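Local structure of bacterioferritin (Rhodobacter capsulatus, 1JGC) at residues R105-C108 and A109-D113; S116-I119 and F120-L123. The protein stores iron, probably oxidising Fe(2+) with dioxygen at a ferroxidase centre and laying down the ferric mineral inside a 24-subunit, heme-binding shell. All coordinates share one frame; numbering follows the deposited sequence.

Overall arrangement
Contacts 1 and 2 lie one after the other along the chain: contact 1 covers the end of helix 83-111 and the turn after it, and contact 2 follows near the start of helix 114-144. Their centres are about 10 Å apart. The two helices meet directly: Arg-105 NE forms a salt bridge with Glu-121 OE2 at 2.9 Å, and Cys-108 SG packs 3.8 Å from Phe-120 CE2. Contact 1 is the outer of the two, with its centre about 23 Å from that of the chain, against about 15 Å for contact 2. The inner end of contact 2 reaches the dinuclear iron site, metal-free in this structure, where the side chain of Leu-123 is about 4 Å from those of Glu-18 and His-54.

Contact 1: R105-C108 and A109-D113; sequences RDYC and AEVGD
Cys-108 and Asp-113 meet through their backbones on the closely packed side of this helix end, where Asp-113 N donates to Cys-108 O at 2.9 Å. The Cys-108 side chain is buried, its CB 3.8 Å from Asp-113 O, and it packs against Ser-116, Lys-117 and Phe-120 of helix 114-144. Arg-105 faces the same helix, its NE bound to Glu-121, while Ala-109 CB sits over a face of its guanidinium, 4.1 Å from NH1. Just before the Cys-108 bond, Ala-109 N, Glu-110 N and Val-111 N bond to the carbonyls of Arg-105, Asp-106 and Tyr-107. Gly-112 then leaves the helix with a positive phi of 83°, and the chain closes in a Schellman motif that ends helix 83-111. Immediately afterwards Asp-113 serves as N-cap of helix 114-144; its carboxylate also binds Ser-116 OG and forms a salt bridge with Arg-61.

The other side is looser. Tyr-107 has CG anti to the backbone N (chi1 -177°), which carries its ring out over Val-111 and its hydroxyl to a hydrogen bond with Asp-4. Exposed Glu-110 reaches along an extended chain past the same ring, OE1 3.7 Å from CD1 of Tyr-107, its carboxylate turned 73° from the ring plane. Asp-106, also exposed, meets the Arg-105 guanidinium at its edge in a salt bridge.

Contact 2: S116-I119 and F120-L123; sequences SKNI and FESL
Ser-116 and Phe-120 begin a run of four backbone hydrogen bonds, in which Phe-120 N, Glu-121 N, Ser-122 N and Leu-123 N donate to the carbonyls of Ser-116, Lys-117, Asn-118 and Ile-119. The last, Leu-123 N to Ile-119 O, is 2.8 Å long with an N-H...O angle of 159°.

Apolar contacts follow the same spacing. Ile-119 and Leu-123 run alongside each other off one side of the helix, with CG2 of Ile-119 4.2 Å from CD1 of Leu-123. The Phe-120 side chain has CG anti to its own carbonyl carbon (chi1 -75°), which brings CD2 to 3.2 Å from Ser-116 O, approached obliquely to the ring. Its ring also packs against Leu-11 and Ala-14 of helix 5-34 and Ala-104 of helix 83-111.

Charged groups occupy another side of the helix. Lys-117 NZ and Glu-121 OE2 of the same chain stand 4.7 Å apart without touching; the lysine's salt-bridge partner is instead Glu-121 of a neighbouring subunit. Glu-121 OE2 is shared between Arg-105 of its own chain and Lys-117 of a second neighbouring subunit, a pairing likely to stabilise its negative charge.

Leu-123 lies beside the dinuclear site, here without metal, and these two turns of helix run from a subunit interface to the ferroxidase centre, within the four-helix bundle of the ferritin fold.

Contact 1: R105-C108 and A109-D113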
ATOM      1  N   ARG A 105     -54.873  10.523 -11.592  1.00 26.36           N
ATOM      2  CA  ARG A 105     -54.004  11.540 -12.149  1.00 26.50           C
ATOM      3  C   ARG A 105     -54.816  12.693 -12.768  1.00 27.13           C
ATOM      4  O   ARG A 105     -54.546  13.867 -12.488  1.00 27.25           O
ATOM      5  CB  ARG A 105     -53.061  10.874 -13.159  1.00 26.57           C
ATOM      6  CG  ARG A 105     -52.079  11.794 -13.812  1.00 25.71           C
ATOM      7  CD  ARG A 105     -52.680  12.325 -15.078  1.00 28.66           C
ATOM      8  NE  ARG A 105     -51.963  13.499 -15.531  1.00 29.86           N
ATOM      9  CZ  ARG A 105     -52.540  14.497 -16.179  1.00 30.83           C
ATOM     10  NH1 ARG A 105     -53.841  14.448 -16.447  1.00 28.55           N
ATOM     11  NH2 ARG A 105     -51.814  15.545 -16.541  1.00 33.88           N
ATOM     12  N   ASP A 106     -55.813  12.377 -13.592  1.00 27.02           N
ATOM     13  CA  ASP A 106     -56.635  13.434 -14.176  1.00 26.69           C
ATOM     14  C   ASP A 106     -57.301  14.270 -13.082  1.00 25.78           C
ATOM     15  O   ASP A 106     -57.318  15.500 -13.162  1.00 24.15           O
ATOM     16  CB  ASP A 106     -57.727  12.858 -15.086  1.00 27.60           C
ATOM     17  CG  ASP A 106     -57.193  12.411 -16.434  1.00 28.60           C
ATOM     18  OD1 ASP A 106     -56.196  12.991 -16.913  1.00 29.68           O
ATOM     19  OD2 ASP A 106     -57.785  11.488 -17.027  1.00 30.47           O
ATOM     20  N   TYR A 107     -57.843  13.607 -12.061  1.00 24.77           N
ATOM     21  CA  TYR A 107     -58.503  14.339 -10.991  1.00 26.16           C
ATOM     22  C   TYR A 107     -57.553  15.267 -10.242  1.00 26.43           C
ATOM     23  O   TYR A 107     -57.932  16.384  -9.897  1.00 27.70           O
ATOM     24  CB  TYR A 107     -59.177  13.396  -9.993  1.00 27.21           C
ATOM     25  CG  TYR A 107     -59.924  14.164  -8.925  1.00 29.91           C
ATOM     26  CD1 TYR A 107     -61.136  14.799  -9.209  1.00 29.63           C
ATOM     27  CD2 TYR A 107     -59.374  14.334  -7.650  1.00 30.74           C
ATOM     28  CE1 TYR A 107     -61.772  15.588  -8.248  1.00 31.15           C
ATOM     29  CE2 TYR A 107     -59.999  15.121  -6.686  1.00 30.67           C
ATOM     30  CZ  TYR A 107     -61.191  15.748  -6.989  1.00 32.03           C
ATOM     31  OH  TYR A 107     -61.771  16.572  -6.045  1.00 32.90           O
ATOM     32  N   CYS A 108     -56.327  14.815  -9.983  1.00 25.96           N
ATOM     33  CA  CYS A 108     -55.363  15.654  -9.281  1.00 25.57           C
ATOM     34  C   CYS A 108     -55.092  16.912 -10.094  1.00 25.79           C
ATOM     35  O   CYS A 108     -54.993  18.004  -9.546  1.00 25.82           O
ATOM     36  CB  CYS A 108     -54.058  14.895  -9.041  1.00 24.78           C
ATOM     37  SG  CYS A 108     -54.183  13.635  -7.741  1.00 27.53           S
ATOM     38  N   ALA A 109     -54.979  16.749 -11.406  1.00 25.53           N
ATOM     39  CA  ALA A 109     -54.731  17.876 -12.291  1.00 26.69           C
ATOM     40  C   ALA A 109     -55.895  18.865 -12.209  1.00 28.57           C
ATOM     41  O   ALA A 109     -55.699  20.072 -12.035  1.00 27.37           O
ATOM     42  CB  ALA A 109     -54.565  17.384 -13.724  1.00 24.34           C
ATOM     43  N   GLU A 110     -57.108  18.337 -12.332  1.00 30.86           N
ATOM     44  CA  GLU A 110     -58.305  19.161 -12.293  1.00 32.90           C
ATOM     45  C   GLU A 110     -58.382  19.971 -11.008  1.00 32.06           C
ATOM     46  O   GLU A 110     -58.676  21.164 -11.036  1.00 32.59           O
ATOM     47  CB  GLU A 110     -59.563  18.287 -12.452  1.00 35.42           C
ATOM     48  CG  GLU A 110     -60.855  19.011 -12.099  1.00 40.60           C
ATOM     49  CD  GLU A 110     -62.110  18.176 -12.352  1.00 44.79           C
ATOM     50  OE1 GLU A 110     -62.103  16.952 -12.071  1.00 46.16           O
ATOM     51  OE2 GLU A 110     -63.122  18.758 -12.825  1.00 47.99           O
ATOM     52  N   VAL A 111     -58.109  19.327  -9.882  1.00 31.40           N
ATOM     53  CA  VAL A 111     -58.168  20.006  -8.592  1.00 30.38           C
ATOM     54  C   VAL A 111     -56.928  20.860  -8.314  1.00 29.36           C
ATOM     55  O   VAL A 111     -56.898  21.628  -7.356  1.00 29.85           O
ATOM     56  CB  VAL A 111     -58.395  18.969  -7.462  1.00 31.64           C
ATOM     57  CG1 VAL A 111     -57.924  19.502  -6.123  1.00 33.47           C
ATOM     58  CG2 VAL A 111     -59.881  18.637  -7.377  1.00 31.87           C
ATOM     59  N   GLY A 112     -55.903  20.730  -9.151  1.00 28.13           N
ATOM     60  CA  GLY A 112     -54.706  21.529  -8.959  1.00 27.09           C
ATOM     61  C   GLY A 112     -53.672  21.031  -7.967  1.00 26.08           C
ATOM     62  O   GLY A 112     -52.784  21.787  -7.589  1.00 26.36           O
ATOM     63  N   ASP A 113     -53.778  19.776  -7.535  1.00 25.34           N
ATOM     64  CA  ASP A 113     -52.805  19.204  -6.609  1.00 23.71           C
ATOM     65  C   ASP A 113     -51.628  18.708  -7.459  1.00 23.80           C
ATOM     66  O   ASP A 113     -51.560  17.540  -7.847  1.00 23.14           O
ATOM     67  CB  ASP A 113     -53.422  18.040  -5.833  1.00 22.79           C
ATOM     68  CG  ASP A 113     -52.479  17.478  -4.792  1.00 23.81           C
ATOM     69  OD1 ASP A 113     -51.260  17.744  -4.894  1.00 25.72           O
ATOM     70  OD2 ASP A 113     -52.948  16.769  -3.877  1.00 25.35           O
TER

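Contact 2: S116-I119 and F120-L123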
ATOM      1  N   SER A 116     -49.306  15.667  -5.953  1.00 22.40           N
ATOM      2  CA  SER A 116     -49.996  14.382  -6.026  1.00 22.68           C
ATOM      3  C   SER A 116     -50.153  13.932  -7.485  1.00 22.40           C
ATOM      4  O   SER A 116     -50.100  12.742  -7.788  1.00 22.90           O
ATOM      5  CB  SER A 116     -51.366  14.467  -5.353  1.00 22.02           C
ATOM      6  OG  SER A 116     -51.223  14.673  -3.960  1.00 23.52           O
ATOM      7  N   LYS A 117     -50.336  14.889  -8.385  1.00 21.98           N
ATOM      8  CA  LYS A 117     -50.484  14.577  -9.798  1.00 22.59           C
ATOM      9  C   LYS A 117     -49.213  13.907 -10.319  1.00 22.18           C
ATOM     10  O   LYS A 117     -49.269  12.865 -10.979  1.00 21.65           O
ATOM     11  CB  LYS A 117     -50.753  15.852 -10.600  1.00 22.66           C
ATOM     12  CG  LYS A 117     -50.969  15.607 -12.074  1.00 23.44           C
ATOM     13  CD  LYS A 117     -50.752  16.870 -12.898  1.00 24.83           C
ATOM     14  CE  LYS A 117     -49.304  17.312 -12.834  1.00 26.38           C
ATOM     15  NZ  LYS A 117     -48.998  18.377 -13.828  1.00 28.44           N
ATOM     16  N   ASN A 118     -48.063  14.509 -10.024  1.00 21.96           N
ATOM     17  CA  ASN A 118     -46.801  13.950 -10.479  1.00 21.42           C
ATOM     18  C   ASN A 118     -46.510  12.581  -9.886  1.00 20.69           C
ATOM     19  O   ASN A 118     -45.828  11.776 -10.504  1.00 21.24           O
ATOM     20  CB  ASN A 118     -45.647  14.905 -10.187  1.00 21.81           C
ATOM     21  CG  ASN A 118     -45.725  16.163 -11.018  1.00 23.93           C
ATOM     22  OD1 ASN A 118     -46.264  16.148 -12.126  1.00 25.40           O
ATOM     23  ND2 ASN A 118     -45.182  17.260 -10.499  1.00 24.44           N
ATOM     24  N   ILE A 119     -47.015  12.310  -8.689  1.00 19.63           N
ATOM     25  CA  ILE A 119     -46.796  11.001  -8.099  1.00 18.59           C
ATOM     26  C   ILE A 119     -47.506   9.976  -8.981  1.00 20.31           C
ATOM     27  O   ILE A 119     -46.961   8.909  -9.273  1.00 21.41           O
ATOM     28  CB  ILE A 119     -47.347  10.922  -6.669  1.00 17.41           C
ATOM     29  CG1 ILE A 119     -46.444  11.719  -5.726  1.00 15.18           C
ATOM     30  CG2 ILE A 119     -47.452   9.469  -6.231  1.00 15.01           C
ATOM     31  CD1 ILE A 119     -46.927  11.749  -4.292  1.00 13.89           C
ATOM     32  N   PHE A 120     -48.719  10.295  -9.419  1.00 20.03           N
ATOM     33  CA  PHE A 120     -49.438   9.370 -10.285  1.00 20.13           C
ATOM     34  C   PHE A 120     -48.791   9.274 -11.666  1.00 20.75           C
ATOM     35  O   PHE A 120     -48.870   8.228 -12.318  1.00 19.09           O
ATOM     36  CB  PHE A 120     -50.915   9.758 -10.401  1.00 16.91           C
ATOM     37  CG  PHE A 120     -51.717   9.418  -9.181  1.00 16.20           C
ATOM     38  CD1 PHE A 120     -51.914   8.094  -8.810  1.00 14.52           C
ATOM     39  CD2 PHE A 120     -52.257  10.419  -8.384  1.00 16.10           C
ATOM     40  CE1 PHE A 120     -52.636   7.768  -7.665  1.00 13.26           C
ATOM     41  CE2 PHE A 120     -52.981  10.098  -7.235  1.00 15.58           C
ATOM     42  CZ  PHE A 120     -53.168   8.768  -6.878  1.00 13.72           C
ATOM     43  N   GLU A 121     -48.145  10.347 -12.118  1.00 20.70           N
ATOM     44  CA  GLU A 121     -47.485  10.279 -13.417  1.00 22.18           C
ATOM     45  C   GLU A 121     -46.246   9.400 -13.253  1.00 22.58           C
ATOM     46  O   GLU A 121     -45.846   8.670 -14.167  1.00 22.79           O
ATOM     47  CB  GLU A 121     -47.098  11.669 -13.924  1.00 20.92           C
ATOM     48  CG  GLU A 121     -48.282  12.578 -14.143  1.00 23.27           C
ATOM     49  CD  GLU A 121     -48.091  13.525 -15.315  1.00 23.98           C
ATOM     50  OE1 GLU A 121     -46.940  13.690 -15.764  1.00 25.31           O
ATOM     51  OE2 GLU A 121     -49.094  14.111 -15.783  1.00 24.57           O
ATOM     52  N   SER A 122     -45.649   9.458 -12.071  1.00 22.65           N
ATOM     53  CA  SER A 122     -44.477   8.644 -11.793  1.00 23.43           C
ATOM     54  C   SER A 122     -44.917   7.171 -11.707  1.00 22.49           C
ATOM     55  O   SER A 122     -44.270   6.290 -12.273  1.00 21.49           O
ATOM     56  CB  SER A 122     -43.819   9.100 -10.490  1.00 23.32           C
ATOM     57  OG  SER A 122     -42.809   8.195 -10.093  1.00 28.27           O
ATOM     58  N   LEU A 123     -46.023   6.908 -11.015  1.00 20.99           N
ATOM     59  CA  LEU A 123     -46.521   5.545 -10.909  1.00 21.45           C
ATOM     60  C   LEU A 123     -46.920   5.006 -12.286  1.00 21.84           C
ATOM     61  O   LEU A 123     -46.609   3.863 -12.633  1.00 22.52           O
ATOM     62  CB  LEU A 123     -47.714   5.483  -9.964  1.00 20.67           C
ATOM     63  CG  LEU A 123     -47.424   5.716  -8.477  1.00 22.64           C
ATOM     64  CD1 LEU A 123     -48.742   5.774  -7.702  1.00 21.79           C
ATOM     65  CD2 LEU A 123     -46.534   4.599  -7.935  1.00 22.62           C
TER